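Local coordinates for early 35 kDa protein (Autographa californica nucleopolyhedrovirus, PDB 1P35) that blocks the apoptotic response of the infected insect cell by inhibiting caspases, and also suppresses host RNA interference, at residues A[71-74]-A[75-78]; A[268-272]-A[273-277]. All coordinates share one frame; numbering follows the deposited sequence.

Contact 1. Residues A[71-74]-A[75-78]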
ATOM      1  N   ASP A  71       8.190   1.724 -11.799  1.00 39.45           N
ATOM      2  CA  ASP A  71       7.220   0.954 -12.583  1.00 37.31           C
ATOM      3  C   ASP A  71       6.305   1.823 -13.452  1.00 31.39           C
ATOM      4  O   ASP A  71       5.935   1.412 -14.536  1.00 52.92           O
ATOM      5  CB  ASP A  71       6.309   0.069 -11.702  1.00 34.65           C
ATOM      6  CG  ASP A  71       7.052  -1.102 -11.073  1.00 56.16           C
ATOM      7  OD1 ASP A  71       8.123  -1.464 -11.600  1.00 39.33           O
ATOM      8  OD2 ASP A  71       6.554  -1.693 -10.082  1.00 51.44           O
ATOM      9  N   GLU A  72       5.948   3.030 -13.028  1.00 38.66           N
ATOM     10  CA  GLU A  72       5.040   3.773 -13.910  1.00 40.58           C
ATOM     11  C   GLU A  72       5.777   4.432 -15.091  1.00 40.90           C
ATOM     12  O   GLU A  72       5.147   4.974 -16.003  1.00 42.73           O
ATOM     13  CB  GLU A  72       4.235   4.829 -13.136  1.00 41.29           C
ATOM     14  CG  GLU A  72       5.027   6.065 -12.782  1.00 50.72           C
ATOM     15  CD  GLU A  72       4.182   7.137 -12.098  1.00 75.58           C
ATOM     16  OE1 GLU A  72       3.609   6.880 -11.008  1.00 85.39           O
ATOM     17  OE2 GLU A  72       4.094   8.250 -12.657  1.00 77.17           O
ATOM     18  N   GLN A  73       7.106   4.446 -15.057  1.00 37.52           N
ATOM     19  CA  GLN A  73       7.807   5.009 -16.199  1.00 39.79           C
ATOM     20  C   GLN A  73       7.965   3.892 -17.246  1.00 37.70           C
ATOM     21  O   GLN A  73       7.887   4.150 -18.451  1.00 34.89           O
ATOM     22  CB  GLN A  73       9.169   5.542 -15.814  1.00 26.60           C
ATOM     23  CG  GLN A  73       9.175   6.783 -14.960  1.00 32.95           C
ATOM     24  CD  GLN A  73       8.492   7.964 -15.654  1.00 44.69           C
ATOM     25  OE1 GLN A  73       8.749   8.271 -16.846  1.00 33.44           O
ATOM     26  NE2 GLN A  73       7.632   8.650 -14.905  1.00 39.03           N
ATOM     27  N   PHE A  74       8.151   2.654 -16.777  1.00 33.04           N
ATOM     28  CA  PHE A  74       8.331   1.531 -17.668  1.00 31.38           C
ATOM     29  C   PHE A  74       7.036   0.962 -18.229  1.00 36.66           C
ATOM     30  O   PHE A  74       7.022   0.383 -19.344  1.00 37.59           O
ATOM     31  CB  PHE A  74       9.177   0.424 -16.986  1.00 27.51           C
ATOM     32  CG  PHE A  74      10.641   0.795 -16.847  1.00 24.83           C
ATOM     33  CD1 PHE A  74      11.079   1.646 -15.820  1.00 21.72           C
ATOM     34  CD2 PHE A  74      11.558   0.431 -17.861  1.00 32.22           C
ATOM     35  CE1 PHE A  74      12.398   2.150 -15.810  1.00 19.49           C
ATOM     36  CE2 PHE A  74      12.861   0.908 -17.868  1.00 24.68           C
ATOM     37  CZ  PHE A  74      13.303   1.786 -16.841  1.00 21.16           C
ATOM     38  N   ASP A  75       5.955   1.092 -17.461  1.00 30.89           N
ATOM     39  CA  ASP A  75       4.664   0.605 -17.921  1.00 33.96           C
ATOM     40  C   ASP A  75       4.323   1.303 -19.207  1.00 34.66           C
ATOM     41  O   ASP A  75       3.742   0.704 -20.105  1.00 55.23           O
ATOM     42  CB  ASP A  75       3.565   0.855 -16.904  1.00 36.22           C
ATOM     43  CG  ASP A  75       3.553  -0.174 -15.808  1.00 65.45           C
ATOM     44  OD1 ASP A  75       4.388  -1.102 -15.840  1.00 61.63           O
ATOM     45  OD2 ASP A  75       2.704  -0.054 -14.904  1.00 92.66           O
ATOM     46  N   GLN A  76       4.713   2.568 -19.287  1.00 35.23           N
ATOM     47  CA  GLN A  76       4.480   3.386 -20.457  1.00 44.06           C
ATOM     48  C   GLN A  76       5.198   2.852 -21.691  1.00 48.45           C
ATOM     49  O   GLN A  76       4.970   3.325 -22.800  1.00 60.10           O
ATOM     50  CB  GLN A  76       4.950   4.821 -20.191  1.00 46.34           C
ATOM     51  CG  GLN A  76       3.999   5.646 -19.293  1.00 63.53           C
ATOM     52  CD  GLN A  76       4.556   7.030 -18.960  1.00 86.41           C
ATOM     53  OE1 GLN A  76       4.987   7.778 -19.846  1.00 98.99           O
ATOM     54  NE2 GLN A  76       4.535   7.382 -17.680  1.00 74.00           N
ATOM     55  N   LEU A  77       6.075   1.874 -21.520  1.00 46.53           N
ATOM     56  CA  LEU A  77       6.788   1.378 -22.670  1.00 35.03           C
ATOM     57  C   LEU A  77       6.149   0.087 -23.135  1.00 43.54           C
ATOM     58  O   LEU A  77       6.299  -0.314 -24.289  1.00 57.58           O
ATOM     59  CB  LEU A  77       8.263   1.127 -22.311  1.00 19.85           C
ATOM     60  CG  LEU A  77       9.125   2.279 -21.825  1.00 27.43           C
ATOM     61  CD1 LEU A  77      10.526   1.744 -21.596  1.00 24.23           C
ATOM     62  CD2 LEU A  77       9.133   3.426 -22.829  1.00 22.23           C
ATOM     63  N   GLU A  78       5.420  -0.542 -22.219  1.00 36.90           N
ATOM     64  CA  GLU A  78       4.787  -1.823 -22.448  1.00 39.79           C
ATOM     65  C   GLU A  78       3.401  -1.841 -23.073  1.00 43.64           C
ATOM     66  O   GLU A  78       2.714  -0.834 -23.112  1.00 50.34           O
ATOM     67  CB  GLU A  78       4.776  -2.603 -21.130  1.00 29.91           C
ATOM     68  CG  GLU A  78       6.221  -2.784 -20.596  1.00 36.29           C
ATOM     69  CD  GLU A  78       6.308  -3.530 -19.275  1.00 39.87           C
ATOM     70  OE1 GLU A  78       5.237  -3.772 -18.654  1.00 57.52           O
ATOM     71  OE2 GLU A  78       7.456  -3.843 -18.866  1.00 42.79           O
TER
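D75 N donates to D71 O at 2.9 Å, an i to i+4 backbone bond that carries the turn of helix 62-74 into the residues after it. One residue on, the next carbonyl, E72 O, is met by a side chain: Q76 NE2 donates to it at 3.0 Å. Q76 CG lies opposite its own carbonyl carbon (chi1 -76°) and the chain runs out extended, which carries the amide back along the backbone to E72. The N-H...O angle is only 130°, and E72 O lies well out of the Q76 amide plane.

F74 O takes two donors. L77 N gives the shorter bond, 2.8 Å, arriving from above the carbonyl plane (61° out of it), while E78 N adds a weak one at 3.4 Å. E78 N also bonds to D75 O at 3.0 Å and is thus shared between D75 O and F74 O.

F74 and L77 lie side by side and point the same way; L77 CD1 meets F74 CD2 obliquely at 4.1 Å, and the pair packs on I269 of strand 259-271. The carboxylates of D71 and D75 stay apart (D71 OD1 to D75 OD1 5.7 Å), and D71 is balanced by salt bridges to K67 and K280. E78 OE2 accepts from the backbone N of C265, in strand 259-271.

F74 and L77 pack on the hairpin strands while E72, D75 and Q76 are exposed, as at the C-terminal end of an amphipathic helix; the chain beyond it, up to strand 98-106, probably forms the reactive-site loop offered to caspases.

Contact 2. Residues A[268-272]-A[273-277]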
ATOM      1  N   PHE A 268      17.000   1.816 -18.666  1.00 24.06           N
ATOM      2  CA  PHE A 268      17.139   3.151 -18.137  1.00 27.28           C
ATOM      3  C   PHE A 268      16.202   4.141 -18.851  1.00 43.66           C
ATOM      4  O   PHE A 268      16.143   4.197 -20.107  1.00 33.71           O
ATOM      5  CB  PHE A 268      18.604   3.625 -18.352  1.00 23.97           C
ATOM      6  CG  PHE A 268      19.621   2.787 -17.664  1.00 23.48           C
ATOM      7  CD1 PHE A 268      19.890   1.494 -18.100  1.00 30.48           C
ATOM      8  CD2 PHE A 268      20.253   3.256 -16.504  1.00 29.66           C
ATOM      9  CE1 PHE A 268      20.778   0.645 -17.370  1.00 27.41           C
ATOM     10  CE2 PHE A 268      21.131   2.440 -15.772  1.00 30.37           C
ATOM     11  CZ  PHE A 268      21.398   1.107 -16.208  1.00 27.43           C
ATOM     12  N   ILE A 269      15.466   4.909 -18.058  1.00 37.19           N
ATOM     13  CA  ILE A 269      14.584   5.935 -18.590  1.00 37.51           C
ATOM     14  C   ILE A 269      15.074   7.208 -17.936  1.00 36.10           C
ATOM     15  O   ILE A 269      15.108   7.303 -16.693  1.00 38.56           O
ATOM     16  CB  ILE A 269      13.109   5.684 -18.236  1.00 31.42           C
ATOM     17  CG1 ILE A 269      12.538   4.590 -19.149  1.00 24.48           C
ATOM     18  CG2 ILE A 269      12.296   6.995 -18.384  1.00 31.35           C
ATOM     19  CD1 ILE A 269      11.161   4.014 -18.700  1.00 23.58           C
ATOM     20  N   TYR A 270      15.454   8.186 -18.763  1.00 38.83           N
ATOM     21  CA  TYR A 270      15.970   9.421 -18.231  1.00 24.22           C
ATOM     22  C   TYR A 270      15.064  10.599 -18.579  1.00 31.18           C
ATOM     23  O   TYR A 270      14.695  10.836 -19.739  1.00 38.11           O
ATOM     24  CB  TYR A 270      17.383   9.673 -18.749  1.00 38.45           C
ATOM     25  CG  TYR A 270      17.968  10.948 -18.205  1.00 39.52           C
ATOM     26  CD1 TYR A 270      18.338  11.039 -16.876  1.00 50.84           C
ATOM     27  CD2 TYR A 270      18.142  12.070 -19.015  1.00 57.71           C
ATOM     28  CE1 TYR A 270      18.870  12.199 -16.347  1.00 48.35           C
ATOM     29  CE2 TYR A 270      18.681  13.249 -18.498  1.00 29.58           C
ATOM     30  CZ  TYR A 270      19.043  13.296 -17.150  1.00 41.92           C
ATOM     31  OH  TYR A 270      19.572  14.420 -16.571  1.00 36.60           O
ATOM     32  N   ASP A 271      14.673  11.341 -17.543  1.00 43.08           N
ATOM     33  CA  ASP A 271      13.814  12.489 -17.761  1.00 50.64           C
ATOM     34  C   ASP A 271      14.695  13.719 -17.896  1.00 46.58           C
ATOM     35  O   ASP A 271      15.204  14.238 -16.906  1.00 38.41           O
ATOM     36  CB  ASP A 271      12.820  12.620 -16.614  1.00 51.68           C
ATOM     37  CG  ASP A 271      11.791  13.701 -16.858  1.00 53.01           C
ATOM     38  OD1 ASP A 271      12.129  14.692 -17.549  1.00 44.02           O
ATOM     39  OD2 ASP A 271      10.660  13.563 -16.326  1.00 58.25           O
ATOM     40  N   LYS A 272      14.891  14.149 -19.143  1.00 51.69           N
ATOM     41  CA  LYS A 272      15.709  15.308 -19.493  1.00 55.41           C
ATOM     42  C   LYS A 272      15.216  16.597 -18.830  1.00 62.54           C
ATOM     43  O   LYS A 272      15.987  17.537 -18.656  1.00 56.02           O
ATOM     44  CB  LYS A 272      15.685  15.541 -21.017  1.00 52.04           C
ATOM     45  CG  LYS A 272      16.104  14.379 -21.916  1.00 48.86           C
ATOM     46  CD  LYS A 272      15.789  14.737 -23.344  1.00 71.90           C
ATOM     47  CE  LYS A 272      16.051  13.589 -24.303  1.00 75.82           C
ATOM     48  NZ  LYS A 272      15.647  13.974 -25.695  1.00 59.00           N
ATOM     49  N   LYS A 273      13.936  16.668 -18.484  1.00 64.09           N
ATOM     50  CA  LYS A 273      13.445  17.901 -17.882  1.00 61.65           C
ATOM     51  C   LYS A 273      13.628  17.951 -16.352  1.00 61.68           C
ATOM     52  O   LYS A 273      14.056  18.968 -15.816  1.00 58.39           O
ATOM     53  CB  LYS A 273      11.978  18.163 -18.260  1.00 54.19           C
ATOM     54  CG  LYS A 273      11.540  19.583 -17.879  1.00 77.76           C
ATOM     55  CD  LYS A 273      10.080  19.889 -18.178  1.00 85.72           C
ATOM     56  CE  LYS A 273       9.748  21.349 -17.843  1.00 78.17           C
ATOM     57  NZ  LYS A 273       8.324  21.662 -18.194  1.00 87.32           N
ATOM     58  N   SER A 274      13.324  16.857 -15.661  1.00 55.38           N
ATOM     59  CA  SER A 274      13.485  16.794 -14.210  1.00 48.81           C
ATOM     60  C   SER A 274      14.922  16.414 -13.768  1.00 51.86           C
ATOM     61  O   SER A 274      15.318  16.657 -12.612  1.00 43.45           O
ATOM     62  CB  SER A 274      12.474  15.791 -13.613  1.00 35.54           C
ATOM     63  OG  SER A 274      12.645  14.479 -14.140  1.00 50.42           O
ATOM     64  N   LYS A 275      15.712  15.851 -14.676  1.00 39.99           N
ATOM     65  CA  LYS A 275      17.079  15.405 -14.325  1.00 47.22           C
ATOM     66  C   LYS A 275      16.999  14.135 -13.461  1.00 43.66           C
ATOM     67  O   LYS A 275      17.865  13.880 -12.619  1.00 38.10           O
ATOM     68  CB  LYS A 275      17.854  16.476 -13.534  1.00 41.36           C
ATOM     69  CG  LYS A 275      17.862  17.840 -14.161  1.00 52.73           C
ATOM     70  CD  LYS A 275      18.261  17.802 -15.614  1.00 71.43           C
ATOM     71  CE  LYS A 275      18.015  19.156 -16.253  1.00 84.97           C
ATOM     72  NZ  LYS A 275      18.092  19.114 -17.728  1.00 80.15           N
ATOM     73  N   VAL A 276      15.945  13.354 -13.679  1.00 41.50           N
ATOM     74  CA  VAL A 276      15.732  12.132 -12.935  1.00 39.10           C
ATOM     75  C   VAL A 276      15.941  10.890 -13.799  1.00 44.96           C
ATOM     76  O   VAL A 276      15.493  10.810 -14.965  1.00 40.97           O
ATOM     77  CB  VAL A 276      14.299  12.072 -12.315  1.00 38.27           C
ATOM     78  CG1 VAL A 276      14.172  10.824 -11.485  1.00 26.76           C
ATOM     79  CG2 VAL A 276      14.043  13.308 -11.448  1.00 25.22           C
ATOM     80  N   LEU A 277      16.610   9.921 -13.185  1.00 32.87           N
ATOM     81  CA  LEU A 277      16.928   8.662 -13.807  1.00 24.79           C
ATOM     82  C   LEU A 277      16.101   7.521 -13.169  1.00 35.25           C
ATOM     83  O   LEU A 277      16.061   7.387 -11.940  1.00 23.05           O
ATOM     84  CB  LEU A 277      18.419   8.343 -13.583  1.00 26.71           C
ATOM     85  CG  LEU A 277      18.737   7.000 -14.270  1.00 36.40           C
ATOM     86  CD1 LEU A 277      18.569   7.140 -15.812  1.00 24.71           C
ATOM     87  CD2 LEU A 277      20.128   6.558 -13.923  1.00 23.29           C
TER
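D271 and V276 lie across the tight turn of a beta hairpin, a local contact in which strand 259-271 reverses into strand 276-282. D271 N donates to V276 O at 2.8 Å, almost straight (176°). D271 O accepts K275 N at 2.8 Å and, weakly, V276 N. With both K275 and V276 set against D271, this is a G1 beta bulge, and K275 takes the left-handed backbone shape such a bulge requires (phi 73°).

Inside the turn the D271 carboxylate grips the backbone. With its CG trans to the backbone N (chi1 -173°), OD1 accepts K273 N at 2.8 Å, nearly in line with its C-O bond, which makes an Asx turn; S274 N, 3.1 Å from the same D271 OD1, approaches from above the carboxylate plane. The loop is tied once more by the bent side chain of K275, whose NZ bonds to K272 O at 2.8 Å.

On one face of the hairpin, L277 CD1 sits at the edge of the Y270 ring, 4.0 Å from Y270 CD1, and L277 CD2 reaches the F268 ring edge at 4.2 Å from F268 CD2. The Y270 hydroxyl lies against K275 CA (3.5 Å from Y270 OH) and hydrogen-bonds V202 O, while F268 stacks on F209 of helix 206-215.

From the N terminus the chain first meets contact 1, where helix 62-74 passes straight into the loop that leads to strand 98-106. Almost two hundred residues later it reaches contact 2, which closes the hairpin of strands 259-271 and 276-282. The two are therefore in series: neither nests in the other and they do not cross. In space they come together, the centres of contact 1 and contact 2 lying about 14 Å apart. I269 of strand 259-271 makes the junction: its CD1 lies 3.6 Å from F74 CZ and 3.7 Å from L77 CD1. The end of helix 62-74 and the start of the loop thus lean on strand 259-271 of the hairpin.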